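Local coordinates for nuclear fusion protein BIK1 (Saccharomyces cerevisiae, PDB 6FC6) that is required for nuclear fusion, chromosome disjunction and nuclear segregation during mitosis, binds microtubules, and here holds a Bim1 peptide on its CAP-Gly domain, at residues V30-G35 and S52-K57; I46-G51 and S66-Q71; M36-D41 and I70-V75; Q7-C12 and S77-A82. One frame throughout, in Å; residues are numbered along the deposited sequence.

Contact 1 of 4, residues V30-G35 and S52-K57; sequences VDTKAG and SFMGKK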
loop_
_atom_site.group_PDB
_atom_site.type_symbol
_atom_site.label_atom_id
_atom_site.label_comp_id
_atom_site.label_asym_id
_atom_site.label_seq_id
_atom_site.Cartn_x
_atom_site.Cartn_y
_atom_site.Cartn_z
ATOM N N VAL A 30 -6.484 -8.042 3.227
ATOM C CA VAL A 30 -6.267 -8.707 1.957
ATOM C C VAL A 30 -6.693 -10.127 2.129
ATOM O O VAL A 30 -6.203 -10.797 3.045
ATOM C CB VAL A 30 -4.798 -8.600 1.488
ATOM C CG1 VAL A 30 -4.611 -9.374 0.194
ATOM C CG2 VAL A 30 -4.450 -7.115 1.283
ATOM N N ASP A 31 -7.556 -10.604 1.228
ATOM C CA ASP A 31 -8.063 -11.995 1.297
ATOM C C ASP A 31 -6.945 -12.988 1.421
ATOM O O ASP A 31 -5.938 -12.939 0.718
ATOM C CB ASP A 31 -9.052 -12.297 0.151
ATOM C CG ASP A 31 -10.327 -11.341 0.173
ATOM O OD1 ASP A 31 -10.572 -10.588 1.167
ATOM O OD2 ASP A 31 -11.112 -11.312 -0.821
ATOM N N THR A 32 -7.094 -13.878 2.418
ATOM C CA THR A 32 -6.108 -14.951 2.734
ATOM C C THR A 32 -4.822 -14.564 3.475
ATOM O O THR A 32 -3.934 -15.411 3.686
ATOM C CB THR A 32 -5.723 -15.830 1.521
ATOM O OG1 THR A 32 -4.516 -15.350 0.876
ATOM C CG2 THR A 32 -6.926 -15.965 0.556
ATOM N N LYS A 33 -4.722 -13.304 3.894
ATOM C CA LYS A 33 -3.544 -12.809 4.606
ATOM C C LYS A 33 -4.009 -12.320 5.944
ATOM O O LYS A 33 -5.181 -11.983 6.132
ATOM C CB LYS A 33 -2.910 -11.642 3.857
ATOM C CG LYS A 33 -2.585 -11.946 2.400
ATOM C CD LYS A 33 -1.322 -12.762 2.327
ATOM C CE LYS A 33 -0.776 -12.833 0.904
ATOM N NZ LYS A 33 0.567 -13.485 0.734
ATOM N N ALA A 34 -3.084 -12.252 6.886
ATOM C CA ALA A 34 -3.454 -11.829 8.283
ATOM C C ALA A 34 -3.178 -10.364 8.470
ATOM O O ALA A 34 -2.101 -9.900 8.094
ATOM C CB ALA A 34 -2.647 -12.599 9.303
ATOM N N GLY A 35 -4.118 -9.627 9.036
ATOM C CA GLY A 35 -3.825 -8.226 9.444
ATOM C C GLY A 35 -4.195 -7.208 8.390
ATOM O O GLY A 35 -4.781 -7.538 7.369
ATOM N N SER A 52 -3.782 -6.055 -7.866
ATOM C CA SER A 52 -4.725 -7.097 -7.670
ATOM C C SER A 52 -4.087 -8.273 -6.909
ATOM O O SER A 52 -2.881 -8.379 -6.866
ATOM C CB SER A 52 -5.273 -7.548 -9.017
ATOM O OG SER A 52 -4.359 -8.461 -9.600
ATOM N N PHE A 53 -4.898 -9.097 -6.253
ATOM C CA PHE A 53 -4.380 -10.272 -5.541
ATOM C C PHE A 53 -5.504 -11.280 -5.638
ATOM O O PHE A 53 -6.653 -10.964 -5.357
ATOM C CB PHE A 53 -4.030 -9.990 -4.072
ATOM C CG PHE A 53 -3.490 -11.180 -3.339
ATOM C CD1 PHE A 53 -2.215 -11.625 -3.574
ATOM C CD2 PHE A 53 -4.289 -11.879 -2.447
ATOM C CE1 PHE A 53 -1.741 -12.784 -2.980
ATOM C CE2 PHE A 53 -3.810 -13.008 -1.814
ATOM C CZ PHE A 53 -2.548 -13.473 -2.104
ATOM N N MET A 54 -5.148 -12.499 -6.014
ATOM C CA MET A 54 -6.135 -13.608 -6.200
ATOM C C MET A 54 -7.277 -13.265 -7.092
ATOM O O MET A 54 -8.403 -13.591 -6.794
ATOM C CB MET A 54 -6.701 -14.065 -4.859
ATOM C CG MET A 54 -5.829 -15.078 -4.171
ATOM S SD MET A 54 -6.846 -16.316 -3.394
ATOM C CE MET A 54 -8.063 -15.353 -2.500
ATOM N N GLY A 55 -7.014 -12.549 -8.164
ATOM C CA GLY A 55 -8.077 -12.168 -9.051
ATOM C C GLY A 55 -8.945 -11.005 -8.628
ATOM O O GLY A 55 -9.773 -10.585 -9.449
ATOM N N LYS A 56 -8.757 -10.445 -7.424
ATOM C CA LYS A 56 -9.490 -9.240 -7.053
ATOM C C LYS A 56 -8.655 -7.971 -7.155
ATOM O O LYS A 56 -7.528 -7.953 -6.729
ATOM C CB LYS A 56 -9.921 -9.420 -5.651
ATOM C CG LYS A 56 -10.734 -8.281 -5.080
ATOM C CD LYS A 56 -11.018 -8.500 -3.579
ATOM C CE LYS A 56 -12.177 -7.621 -3.098
ATOM N NZ LYS A 56 -12.241 -7.623 -1.609
ATOM N N LYS A 57 -9.256 -6.903 -7.672
ATOM C CA LYS A 57 -8.580 -5.607 -7.738
ATOM C C LYS A 57 -8.705 -4.882 -6.416
ATOM O O LYS A 57 -9.843 -4.662 -5.959
ATOM C CB LYS A 57 -9.203 -4.754 -8.816
ATOM C CG LYS A 57 -9.078 -5.374 -10.178
ATOM C CD LYS A 57 -8.972 -4.360 -11.295
ATOM C CE LYS A 57 -10.288 -3.741 -11.620
ATOM N NZ LYS A 57 -10.043 -2.878 -12.827
#
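Val30 and Phe53 each open a tight turn, type II from Val30 to Lys33 and type I' from Phe53 to Lys56, and the two turns face one another with the CA atoms of Val30 and Phe53 7.9 Å apart. The ring of Phe53 lies between the turns and touches Val30, Asp31, Thr32 and Lys33. Its CG stands anti to the backbone N (chi1 -180°), on the side of the other turn. The side chains of Val30 and Phe53 cross at about a right angle, with Val30 CG1 3.7 Å from Phe53 CD2. Two oxygens lie at the ring edge instead: Asp31 O is 3.3 Å from CE2 of Phe53, and Thr32 OG1, in the ring plane, is 3.6 Å from the same CE2. They are joined to each other, because OG1 of Thr32 donates to a lone pair of Asp31 O at 2.8 Å. The place of both oxygens at the edge is consistent with a weak attraction to the ring hydrogens. The turns help to line the site where the CAP-Gly domain holds the Bim1 peptide: the Phe53 ring meets an aromatic side chain of the peptide, Val30 packs on an aromatic of the peptide, and Lys33 makes a cation-pi contact with one. The aliphatic part of Lys33 serves Phe53 as well, its CE passing 3.5 Å from CZ of Phe53. On the solvent side, Thr32 and Met54 reach tip to tip, although the unusually short CG2-CE separation leaves the exact place of the Met54 methyl doubtful. The extended Lys56 chain crosses Asp31, and NZ of Lys56 reaches OD2 of Asp31 in a long salt bridge of 3.9 Å.

Contact 2 of 4, residues I46-G51 and S66-Q71; sequences IGKNDG and SGLFIQ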
loop_
_atom_site.group_PDB
_atom_site.type_symbol
_atom_site.label_atom_id
_atom_site.label_comp_id
_atom_site.label_asym_id
_atom_site.label_seq_id
_atom_site.Cartn_x
_atom_site.Cartn_y
_atom_site.Cartn_z
ATOM N N ILE A 46 9.464 -1.999 -8.921
ATOM C CA ILE A 46 10.167 -2.505 -7.745
ATOM C C ILE A 46 9.192 -3.044 -6.694
ATOM O O ILE A 46 9.599 -3.380 -5.563
ATOM C CB ILE A 46 11.072 -1.435 -7.134
ATOM C CG1 ILE A 46 10.293 -0.139 -6.873
ATOM C CG2 ILE A 46 12.219 -1.142 -8.132
ATOM C CD1 ILE A 46 10.998 0.830 -5.966
ATOM N N GLY A 47 7.932 -3.151 -7.070
ATOM C CA GLY A 47 6.914 -3.824 -6.263
ATOM C C GLY A 47 6.730 -5.250 -6.689
ATOM O O GLY A 47 7.621 -5.841 -7.215
ATOM N N LYS A 48 5.577 -5.819 -6.449
ATOM C CA LYS A 48 5.289 -7.211 -6.709
ATOM C C LYS A 48 4.061 -7.471 -7.516
ATOM O O LYS A 48 3.845 -8.621 -7.891
ATOM C CB LYS A 48 5.149 -7.968 -5.366
ATOM C CG LYS A 48 6.492 -8.083 -4.686
ATOM C CD LYS A 48 6.466 -8.965 -3.459
ATOM C CE LYS A 48 7.879 -9.133 -2.873
ATOM N NZ LYS A 48 7.726 -9.900 -1.593
ATOM N N ASN A 49 3.197 -6.467 -7.755
ATOM C CA ASN A 49 1.903 -6.739 -8.354
ATOM C C ASN A 49 1.354 -5.530 -9.051
ATOM O O ASN A 49 1.920 -4.448 -8.988
ATOM C CB ASN A 49 0.900 -7.239 -7.225
ATOM C CG ASN A 49 0.612 -6.156 -6.179
ATOM O OD1 ASN A 49 0.210 -5.026 -6.512
ATOM N ND2 ASN A 49 0.892 -6.464 -4.931
ATOM N N ASP A 50 0.216 -5.734 -9.725
ATOM C CA ASP A 50 -0.507 -4.690 -10.437
ATOM C C ASP A 50 -1.724 -4.190 -9.667
ATOM O O ASP A 50 -2.676 -3.663 -10.252
ATOM C CB ASP A 50 -0.979 -5.244 -11.793
ATOM C CG ASP A 50 -2.031 -6.365 -11.637
ATOM O OD1 ASP A 50 -2.225 -6.944 -10.517
ATOM O OD2 ASP A 50 -2.647 -6.711 -12.644
ATOM N N GLY A 51 -1.717 -4.328 -8.340
ATOM C CA GLY A 51 -2.764 -3.856 -7.533
ATOM C C GLY A 51 -3.903 -4.853 -7.299
ATOM O O GLY A 51 -4.880 -4.533 -6.602
ATOM N N SER A 66 4.390 -2.310 -10.129
ATOM C CA SER A 66 4.675 -1.216 -9.233
ATOM C C SER A 66 3.859 -1.241 -7.959
ATOM O O SER A 66 4.050 -0.395 -7.087
ATOM C CB SER A 66 4.505 0.148 -9.928
ATOM O OG SER A 66 3.173 0.385 -10.308
ATOM N N GLY A 67 2.947 -2.189 -7.853
ATOM C CA GLY A 67 2.120 -2.249 -6.653
ATOM C C GLY A 67 2.719 -3.150 -5.601
ATOM O O GLY A 67 3.419 -4.122 -5.932
ATOM N N LEU A 68 2.494 -2.796 -4.334
ATOM C CA LEU A 68 2.996 -3.626 -3.212
ATOM C C LEU A 68 2.062 -3.532 -1.989
ATOM O O LEU A 68 1.551 -2.439 -1.682
ATOM C CB LEU A 68 4.363 -3.117 -2.813
ATOM C CG LEU A 68 5.138 -3.920 -1.775
ATOM C CD1 LEU A 68 5.565 -5.273 -2.397
ATOM C CD2 LEU A 68 6.343 -3.131 -1.303
ATOM N N PHE A 69 1.782 -4.668 -1.363
ATOM C CA PHE A 69 1.037 -4.722 -0.116
ATOM C C PHE A 69 2.052 -4.749 1.003
ATOM O O PHE A 69 2.878 -5.640 1.009
ATOM C CB PHE A 69 0.129 -5.932 0.008
ATOM C CG PHE A 69 -1.024 -5.890 -0.925
ATOM C CD1 PHE A 69 -2.115 -5.046 -0.662
ATOM C CD2 PHE A 69 -1.045 -6.659 -2.088
ATOM C CE1 PHE A 69 -3.188 -4.962 -1.527
ATOM C CE2 PHE A 69 -2.117 -6.560 -2.968
ATOM C CZ PHE A 69 -3.208 -5.713 -2.680
ATOM N N ILE A 70 1.978 -3.818 1.954
ATOM C CA ILE A 70 2.893 -3.765 3.091
ATOM C C ILE A 70 2.068 -3.844 4.360
ATOM O O ILE A 70 1.048 -3.189 4.438
ATOM C CB ILE A 70 3.651 -2.465 3.137
ATOM C CG1 ILE A 70 4.400 -2.247 1.818
ATOM C CG2 ILE A 70 4.668 -2.498 4.324
ATOM C CD1 ILE A 70 5.009 -0.856 1.677
ATOM N N GLN A 71 2.527 -4.585 5.352
ATOM C CA GLN A 71 1.783 -4.679 6.633
ATOM C C GLN A 71 1.636 -3.300 7.195
ATOM O O GLN A 71 2.607 -2.522 7.227
ATOM C CB GLN A 71 2.542 -5.521 7.622
ATOM C CG GLN A 71 2.643 -6.978 7.219
ATOM C CD GLN A 71 3.303 -7.787 8.334
ATOM O OE1 GLN A 71 4.114 -7.268 9.094
ATOM N NE2 GLN A 71 2.953 -9.048 8.434
#
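Lys48 and Asn49 both direct their backbone N-H at Gly67 O, the classic beta bulge that fastens the Gly47-Lys48-Asn49-Asp50-Gly51 signature of the CAP-Gly domain to strand 67-71. Lys48 N lies 2.8 Å from Gly67 O and nearly along the C=O axis; Asn49 N, at 3.0 Å from Gly67 O, is tilted out of the carbonyl plane. Gly67 N returns a bond of 2.7 Å to Asn49 O. Packing is close here because the loop and the strand meet through glycines: Gly47 CA makes a CA-H...O contact with Gly67 O, while OD1 of buried Asn49 lies 3.4 Å from CA of Gly67. The same OD1 accepts from Gly51 N at 2.7 Å, an Asx turn that fixes the amide with ND2 3.4 Å from CD2 of Phe69, the amide and ring planes 44° apart. ND2 also bonds the backbone of the bound peptide. The solvent side is looser: exposed Lys48 lays CG 3.7 Å from CD1 of Leu68, then runs on extended until NZ bonds the peptide backbone. Strand 67-71 also bonds through the backbone of Leu68 to Val40 of strand 37-41, while the backbone of Gly51 is hydrogen-bonded to Tyr58 and Phe59, just after strand 56-57.

Contact 3 of 4, residues M36-D41 and I70-V75; sequences MFAGVD and IQLQKV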
loop_
_atom_site.group_PDB
_atom_site.type_symbol
_atom_site.label_atom_id
_atom_site.label_comp_id
_atom_site.label_asym_id
_atom_site.label_seq_id
_atom_site.Cartn_x
_atom_site.Cartn_y
_atom_site.Cartn_z
ATOM N N MET A 36 -3.864 -5.944 8.654
ATOM C CA MET A 36 -4.214 -4.865 7.797
ATOM C C MET A 36 -3.004 -4.534 6.949
ATOM O O MET A 36 -1.899 -4.758 7.340
ATOM C CB MET A 36 -4.685 -3.627 8.595
ATOM C CG MET A 36 -5.965 -3.848 9.422
ATOM S SD MET A 36 -7.336 -4.259 8.340
ATOM C CE MET A 36 -8.823 -4.484 9.328
ATOM N N PHE A 37 -3.254 -4.010 5.758
ATOM C CA PHE A 37 -2.209 -3.743 4.775
ATOM C C PHE A 37 -2.368 -2.363 4.176
ATOM O O PHE A 37 -3.459 -1.853 4.013
ATOM C CB PHE A 37 -2.189 -4.771 3.654
ATOM C CG PHE A 37 -1.729 -6.123 4.101
ATOM C CD1 PHE A 37 -2.631 -6.995 4.685
ATOM C CD2 PHE A 37 -0.414 -6.492 4.018
ATOM C CE1 PHE A 37 -2.161 -8.241 5.152
ATOM C CE2 PHE A 37 0.039 -7.712 4.468
ATOM C CZ PHE A 37 -0.846 -8.561 5.081
ATOM N N ALA A 38 -1.235 -1.771 3.803
ATOM C CA ALA A 38 -1.264 -0.594 2.952
ATOM C C ALA A 38 -0.931 -1.093 1.559
ATOM O O ALA A 38 0.062 -1.792 1.389
ATOM C CB ALA A 38 -0.221 0.376 3.412
ATOM N N GLY A 39 -1.721 -0.732 0.575
ATOM C CA GLY A 39 -1.403 -0.966 -0.804
ATOM C C GLY A 39 -0.823 0.330 -1.338
ATOM O O GLY A 39 -1.468 1.395 -1.260
ATOM N N VAL A 40 0.393 0.237 -1.871
ATOM C CA VAL A 40 1.074 1.392 -2.409
ATOM C C VAL A 40 1.504 1.194 -3.842
ATOM O O VAL A 40 1.786 0.099 -4.263
ATOM C CB VAL A 40 2.311 1.798 -1.568
ATOM C CG1 VAL A 40 2.009 1.939 -0.104
ATOM C CG2 VAL A 40 3.428 0.803 -1.700
ATOM N N ASP A 41 1.594 2.275 -4.587
ATOM C CA ASP A 41 2.088 2.208 -5.916
ATOM C C ASP A 41 3.512 2.857 -5.861
ATOM O O ASP A 41 3.642 4.053 -5.565
ATOM C CB ASP A 41 1.204 3.004 -6.829
ATOM C CG ASP A 41 1.634 2.881 -8.320
ATOM O OD1 ASP A 41 2.748 2.434 -8.576
ATOM O OD2 ASP A 41 0.832 3.235 -9.238
ATOM N N ILE A 70 1.978 -3.818 1.954
ATOM C CA ILE A 70 2.893 -3.765 3.091
ATOM C C ILE A 70 2.068 -3.844 4.360
ATOM O O ILE A 70 1.048 -3.189 4.438
ATOM C CB ILE A 70 3.651 -2.465 3.137
ATOM C CG1 ILE A 70 4.400 -2.247 1.818
ATOM C CG2 ILE A 70 4.668 -2.498 4.324
ATOM C CD1 ILE A 70 5.009 -0.856 1.677
ATOM N N GLN A 71 2.527 -4.585 5.352
ATOM C CA GLN A 71 1.783 -4.679 6.633
ATOM C C GLN A 71 1.636 -3.300 7.195
ATOM O O GLN A 71 2.607 -2.522 7.227
ATOM C CB GLN A 71 2.542 -5.521 7.622
ATOM C CG GLN A 71 2.643 -6.978 7.219
ATOM C CD GLN A 71 3.303 -7.787 8.334
ATOM O OE1 GLN A 71 4.114 -7.268 9.094
ATOM N NE2 GLN A 71 2.953 -9.048 8.434
ATOM N N LEU A 72 0.407 -2.931 7.480
ATOM C CA LEU A 72 0.092 -1.576 7.872
ATOM C C LEU A 72 0.953 -1.058 9.039
ATOM O O LEU A 72 1.322 0.117 9.064
ATOM C CB LEU A 72 -1.373 -1.451 8.183
ATOM C CG LEU A 72 -1.846 -0.094 8.685
ATOM C CD1 LEU A 72 -1.644 0.983 7.618
ATOM C CD2 LEU A 72 -3.302 -0.175 9.116
ATOM N N GLN A 73 1.251 -1.911 10.000
ATOM C CA GLN A 73 2.026 -1.476 11.172
ATOM C C GLN A 73 3.391 -0.958 10.804
ATOM O O GLN A 73 3.945 -0.082 11.500
ATOM C CB GLN A 73 2.106 -2.568 12.244
ATOM C CG GLN A 73 2.569 -3.923 11.739
ATOM C CD GLN A 73 1.407 -4.809 11.260
ATOM O OE1 GLN A 73 0.315 -4.347 10.842
ATOM N NE2 GLN A 73 1.638 -6.109 11.332
ATOM N N LYS A 74 3.959 -1.468 9.698
ATOM C CA LYS A 74 5.265 -1.013 9.248
ATOM C C LYS A 74 5.285 0.377 8.706
ATOM O O LYS A 74 6.294 1.037 8.690
ATOM C CB LYS A 74 5.828 -1.964 8.181
ATOM C CG LYS A 74 6.091 -3.361 8.721
ATOM C CD LYS A 74 6.556 -4.236 7.597
ATOM C CE LYS A 74 6.638 -5.693 8.022
ATOM N NZ LYS A 74 6.910 -6.590 6.848
ATOM N N VAL A 75 4.155 0.870 8.217
ATOM C CA VAL A 75 4.114 2.208 7.615
ATOM C C VAL A 75 3.120 3.157 8.266
ATOM O O VAL A 75 2.951 4.259 7.793
ATOM C CB VAL A 75 3.879 2.127 6.081
ATOM C CG1 VAL A 75 5.083 1.486 5.419
ATOM C CG2 VAL A 75 2.605 1.349 5.768
HETATM O O HOH W 1 -2.361 -5.371 11.011
#
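Met36 and Leu72 meet where an antiparallel strand pair of the SH3-like CAP-Gly fold, 37-41 against 67-71, gives way to the helix that follows. Met36 O accepts from Leu72 N at 2.9 Å, the donor standing 38° out of the carbonyl plane, and CB of Met36 rests 3.8 Å from CD2 of Leu72. The N-H of Met36 is given to a water that in turn donates to Gln73 OE1, a second, wetter link to the first helical turn. Phe37 comes next, in a non-hydrogen-bonded pair with Gln71: its CA makes a CA-H...O contact of 3.3 Å with Ile70 O. The ring, whose CE2 lies 3.9 Å from CG of Gln71, meets an aromatic side chain of the bound peptide edge-to-face. Ala38 then forms a hydrogen-bonded pair with Ile70, with Ala38 N 2.8 Å from Ile70 O and Ile70 N donating back to Ala38 O. Both bonds are nearly straight. The methyl of Ala38 lies on the same face of the sheet as Ile70 and is covered by helix 72-81, with its CB 3.8 Å from CG2 of Val75. Beyond Gly39, the side chains of Val40 and Ile70 cross at a slant, with Val40 CG2 4.1 Å from Ile70 CD1.

Contact 4 of 4, residues Q7-C12 and S77-A82; sequences QRKIGC and SLIEKA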
loop_
_atom_site.group_PDB
_atom_site.type_symbol
_atom_site.label_atom_id
_atom_site.label_comp_id
_atom_site.label_asym_id
_atom_site.label_seq_id
_atom_site.Cartn_x
_atom_site.Cartn_y
_atom_site.Cartn_z
ATOM N N GLN A 7 -7.080 5.712 6.019
ATOM C CA GLN A 7 -7.936 5.850 4.813
ATOM C C GLN A 7 -8.098 7.260 4.321
ATOM O O GLN A 7 -8.129 7.508 3.106
ATOM C CB GLN A 7 -9.274 5.156 5.007
ATOM C CG GLN A 7 -9.068 3.679 4.797
ATOM C CD GLN A 7 -10.220 2.856 5.261
ATOM O OE1 GLN A 7 -11.164 3.383 5.802
ATOM N NE2 GLN A 7 -10.131 1.532 5.073
ATOM N N ARG A 8 -8.081 8.200 5.246
ATOM C CA ARG A 8 -8.133 9.610 4.873
ATOM C C ARG A 8 -6.923 10.091 4.149
ATOM O O ARG A 8 -6.945 11.172 3.620
ATOM C CB ARG A 8 -8.336 10.512 6.128
ATOM C CG ARG A 8 -9.737 10.389 6.720
ATOM C CD ARG A 8 -9.998 11.497 7.763
ATOM N NE ARG A 8 -9.366 11.207 9.064
ATOM C CZ ARG A 8 -9.933 10.483 10.050
ATOM N NH1 ARG A 8 -9.295 10.303 11.185
ATOM N NH2 ARG A 8 -11.136 9.932 9.923
ATOM N N LYS A 9 -5.836 9.329 4.167
ATOM C CA LYS A 9 -4.610 9.745 3.520
ATOM C C LYS A 9 -4.368 9.064 2.187
ATOM O O LYS A 9 -3.276 9.235 1.613
ATOM C CB LYS A 9 -3.430 9.449 4.462
ATOM C CG LYS A 9 -3.476 10.200 5.791
ATOM C CD LYS A 9 -3.170 11.658 5.587
ATOM C CE LYS A 9 -3.082 12.368 6.921
ATOM N NZ LYS A 9 -1.822 12.073 7.650
ATOM N N ILE A 10 -5.351 8.295 1.689
ATOM C CA ILE A 10 -5.233 7.681 0.387
ATOM C C ILE A 10 -4.991 8.730 -0.679
ATOM O O ILE A 10 -5.714 9.710 -0.782
ATOM C CB ILE A 10 -6.412 6.719 0.093
ATOM C CG1 ILE A 10 -6.112 5.388 0.790
ATOM C CG2 ILE A 10 -6.595 6.528 -1.404
ATOM C CD1 ILE A 10 -7.249 4.500 0.952
ATOM N N GLY A 11 -3.988 8.501 -1.509
ATOM C CA GLY A 11 -3.566 9.499 -2.527
ATOM C C GLY A 11 -2.313 10.273 -2.116
ATOM O O GLY A 11 -1.633 10.804 -2.957
ATOM N N CYS A 12 -1.959 10.258 -0.843
ATOM C CA CYS A 12 -0.689 10.802 -0.402
ATOM C C CYS A 12 0.518 9.960 -0.730
ATOM O O CYS A 12 0.405 8.804 -1.034
ATOM C CB CYS A 12 -0.668 11.073 1.118
ATOM S SG CYS A 12 -0.300 9.597 2.164
ATOM N N SER A 77 3.101 5.067 10.993
ATOM C CA SER A 77 3.590 6.399 11.368
ATOM C C SER A 77 3.946 7.249 10.151
ATOM O O SER A 77 3.670 8.473 10.130
ATOM C CB SER A 77 4.765 6.341 12.363
ATOM O OG SER A 77 5.783 5.538 11.833
ATOM N N LEU A 78 4.470 6.617 9.095
ATOM C CA LEU A 78 4.759 7.363 7.861
ATOM C C LEU A 78 3.506 7.923 7.266
ATOM O O LEU A 78 3.493 9.059 6.817
ATOM C CB LEU A 78 5.477 6.492 6.849
ATOM C CG LEU A 78 6.796 5.915 7.370
ATOM C CD1 LEU A 78 7.352 4.821 6.469
ATOM C CD2 LEU A 78 7.810 7.021 7.535
ATOM N N ILE A 79 2.401 7.160 7.318
ATOM C CA ILE A 79 1.166 7.633 6.731
ATOM C C ILE A 79 0.567 8.779 7.570
ATOM O O ILE A 79 0.040 9.762 7.037
ATOM C CB ILE A 79 0.132 6.478 6.611
ATOM C CG1 ILE A 79 0.648 5.402 5.685
ATOM C CG2 ILE A 79 -1.197 7.026 6.118
ATOM C CD1 ILE A 79 -0.240 4.161 5.633
ATOM N N GLU A 80 0.661 8.644 8.877
ATOM C CA GLU A 80 0.211 9.702 9.790
ATOM C C GLU A 80 0.936 11.028 9.534
ATOM O O GLU A 80 0.301 12.048 9.467
ATOM C CB GLU A 80 0.430 9.302 11.255
ATOM C CG GLU A 80 -0.134 10.343 12.236
ATOM C CD GLU A 80 -1.643 10.547 12.110
ATOM O OE1 GLU A 80 -2.376 9.646 11.612
ATOM O OE2 GLU A 80 -2.105 11.625 12.506
ATOM N N LYS A 81 2.238 10.978 9.360
ATOM C CA LYS A 81 3.026 12.179 9.049
ATOM C C LYS A 81 2.749 12.756 7.665
ATOM O O LYS A 81 2.941 13.939 7.465
ATOM C CB LYS A 81 4.530 11.890 9.206
ATOM N N ALA A 82 2.305 11.941 6.712
ATOM C CA ALA A 82 2.015 12.435 5.362
ATOM C C ALA A 82 0.867 13.456 5.411
ATOM O O ALA A 82 -0.026 13.389 6.281
ATOM C CB ALA A 82 1.627 11.281 4.443
HETATM O O HOH W 2 -3.115 9.641 8.787
HETATM O O HOH W 3 -2.488 13.399 10.362
#
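Lys9 lies alongside Ile79 and ends at the C terminus of helix 72-81, the two side chains sliding past each other in opposite directions. Its CB starts the contact 3.7 Å from CG2 of Ile79. CG still touches that methyl but also comes 3.8 Å from Ile79 O, so the chain passes here from apolar to polar surroundings. A bend at chi2 (-72°) then puts CD 3.7 Å from Ala82 O, and CE draws closer, 3.3 Å from the same Ala82 O. NZ, set by a second bend at chi4 (75°), donates to Ala82 O at a short 2.6 Å and to Ile79 O at 3.0 Å, the latter on a lone pair in the carbonyl plane. Two waters accept from NZ as well, one leading to OE1 and the other to OE2 of Glu80, so NZ is gripped by two carbonyls and two waters. A positive group at the C-terminal end of a helix probably also gains from the negative end of the helix dipole. Glu80 OE1 has a second partner in a salt bridge with Arg5. Cys12, which closes the second of two overlapping turns, adds an apolar touch, its SG 3.4 Å from CB of Ala82. The 7-12 loop is held to strand 20-28 by backbone bonds from Gly11 and Cys12 to Leu24, the residue on which Ile79 packs from the helix.

Overall arrangement
Read from the N terminus, residues 7-12 find their partner only at 77-82, so contact 4 closes a loop that holds the other three contacts and ties the lead-in to strand 13-16 to the end of the last helix. Within it, 30-35 waits for 52-57, and this loop of contact 1 crosses those of contacts 2 and 3. Contacts 2 and 3 start at different places but end on the same stretch, sharing Ile70 and Gln71; both use strand 67-71, contact 3 going on into helix 72-81. Val30 and Phe53 reach Phe69, joining contact 1 to contact 2, and Val30 also touches Phe37 of contact 3. Contacts 3 and 4 meet through Leu72 and Ile79 on helix 72-81.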